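Local structure of nuclease-like protein (Chaetomium thermophilum, 6GRB) at residues I16-L21 / T167-H172. The protein is a GEN1-type junction-resolving nuclease that binds four-way DNA junctions and probably cuts them, and 5'-flaps, with the help of metal ions. Sequence-based numbering, arbitrary orientation. Where two conformers were deposited one is given.
Sequences ISLCKL and THVTLH
The imidazole of H168 lies against S17. S17 CA sits over the centre of one ring face, 3.6 Å above its plane. S17 CB makes a CH-pi contact with the same ring, 4.1 Å from the H168 centroid. In H168, chi1 (-79°) sets CG anti to the carbonyl carbon, beside the backbone N. T167 OG1 lies in the ring plane at its edge and hydrogen-bonds H168 ND1, which probably helps hold the ring's turn. D375 takes two hydrogen bonds, H168 NE2 to OD1 and S17 N to OD2. An alanine in place of H168 would probably cost S17 CA and CB the ring packed against them and leave D375 OD1 and T167 OG1 without the imidazole nitrogens.

Strand 14-17 is an outermost strand of the mixed sheet of the PIN-like nuclease domain and runs antiparallel to strand 168-173. I16 and V169 form a hydrogen-bonded pair: V169 N bonds I16 O (3.1 Å, 172°), and I16 N bonds V169 O. S17 then caps helix 18-29, its OG accepting from K20 N. L18 N, in the first turn, bonds T167 O at 3.0 Å.

I16, V169 and L171 share one flank of the pair with L21. I16 CG2 touches V169 CG2 at 4.0 Å, the two side chains crossing obliquely. The two methyls of L21 divide between neighbours: CD1 meets V169 CG2 and CD2 meets L171 CD1, each at 3.9 Å.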
# COMPACT_ATOMS: atom_id res chain seq x y z
N ILE A 16 7.37 -4.27 -9.04
CA ILE A 16 6.61 -3.61 -10.10
C ILE A 16 6.47 -2.13 -9.76
O ILE A 16 6.28 -1.75 -8.61
CB ILE A 16 5.24 -4.28 -10.30
CG1 ILE A 16 4.53 -3.68 -11.50
CG2 ILE A 16 4.37 -4.15 -9.04
CD1 ILE A 16 3.15 -4.27 -11.70
N SER A 17 6.60 -1.30 -10.79
CA SER A 17 6.43 0.14 -10.66
C SER A 17 5.02 0.49 -10.16
O SER A 17 4.02 0.17 -10.81
CB SER A 17 6.69 0.78 -12.02
OG SER A 17 6.07 2.04 -12.15
N LEU A 18 4.94 1.16 -9.01
CA LEU A 18 3.65 1.61 -8.48
C LEU A 18 2.88 2.44 -9.51
O LEU A 18 1.65 2.35 -9.62
CB LEU A 18 3.86 2.41 -7.20
CG LEU A 18 2.65 2.76 -6.35
CD1 LEU A 18 1.73 1.54 -6.20
CD2 LEU A 18 3.11 3.25 -4.98
N CYS A 19 3.59 3.27 -10.26
CA CYS A 19 2.96 3.97 -11.37
C CYS A 19 2.34 3.00 -12.37
O CYS A 19 1.27 3.28 -12.93
CB CYS A 19 3.98 4.89 -12.04
SG CYS A 19 3.42 5.57 -13.62
N LYS A 20 2.97 1.85 -12.63
CA LYS A 20 2.37 0.92 -13.59
C LYS A 20 1.09 0.30 -13.03
O LYS A 20 0.12 0.12 -13.77
CB LYS A 20 3.34 -0.18 -14.00
CG LYS A 20 2.74 -1.05 -15.09
CD LYS A 20 3.66 -2.14 -15.56
CE LYS A 20 2.86 -3.27 -16.19
NZ LYS A 20 2.06 -2.71 -17.31
N LEU A 21 1.06 -0.01 -11.74
CA LEU A 21 -0.16 -0.55 -11.15
C LEU A 21 -1.28 0.47 -11.18
O LEU A 21 -2.42 0.14 -11.50
CB LEU A 21 0.09 -0.99 -9.71
CG LEU A 21 0.92 -2.23 -9.48
CD1 LEU A 21 1.30 -2.28 -8.00
CD2 LEU A 21 0.15 -3.47 -9.89
N THR A 167 10.01 4.11 -6.18
CA THR A 167 9.13 3.93 -7.32
C THR A 167 8.43 2.59 -7.35
O THR A 167 7.47 2.43 -8.13
CB THR A 167 9.89 4.10 -8.64
OG1 THR A 167 10.92 3.11 -8.73
CG2 THR A 167 10.49 5.47 -8.73
N HIS A 168 8.89 1.61 -6.55
CA HIS A 168 8.49 0.22 -6.74
C HIS A 168 7.97 -0.39 -5.45
O HIS A 168 8.32 0.04 -4.35
CB HIS A 168 9.65 -0.63 -7.29
CG HIS A 168 9.85 -0.45 -8.76
ND1 HIS A 168 10.26 0.74 -9.32
CD2 HIS A 168 9.66 -1.31 -9.80
CE1 HIS A 168 10.33 0.61 -10.63
NE2 HIS A 168 9.98 -0.63 -10.95
N VAL A 169 7.10 -1.37 -5.62
CA VAL A 169 6.58 -2.22 -4.55
C VAL A 169 6.78 -3.67 -4.96
O VAL A 169 7.00 -3.98 -6.14
CB VAL A 169 5.09 -1.98 -4.23
CG1 VAL A 169 4.84 -0.53 -3.77
CG2 VAL A 169 4.24 -2.33 -5.45
N THR A 170 6.66 -4.55 -3.98
CA THR A 170 6.73 -5.99 -4.18
C THR A 170 5.32 -6.58 -4.08
O THR A 170 4.68 -6.49 -3.02
CB THR A 170 7.68 -6.63 -3.16
OG1 THR A 170 9.01 -6.11 -3.36
CG2 THR A 170 7.71 -8.12 -3.32
N LEU A 171 4.82 -7.13 -5.19
CA LEU A 171 3.44 -7.59 -5.29
C LEU A 171 3.38 -9.08 -5.00
O LEU A 171 4.15 -9.86 -5.57
CB LEU A 171 2.83 -7.34 -6.68
CG LEU A 171 1.36 -7.77 -6.93
CD1 LEU A 171 0.76 -6.90 -8.03
CD2 LEU A 171 1.14 -9.23 -7.30
N HIS A 172 2.45 -9.47 -4.15
CA HIS A 172 2.14 -10.86 -3.91
C HIS A 172 0.66 -11.10 -4.21
O HIS A 172 -0.20 -10.27 -3.89
CB HIS A 172 2.46 -11.26 -2.47
CG HIS A 172 3.91 -11.50 -2.23
ND1 HIS A 172 4.52 -12.71 -2.47
CD2 HIS A 172 4.88 -10.68 -1.75
CE1 HIS A 172 5.80 -12.63 -2.16
NE2 HIS A 172 6.05 -11.41 -1.72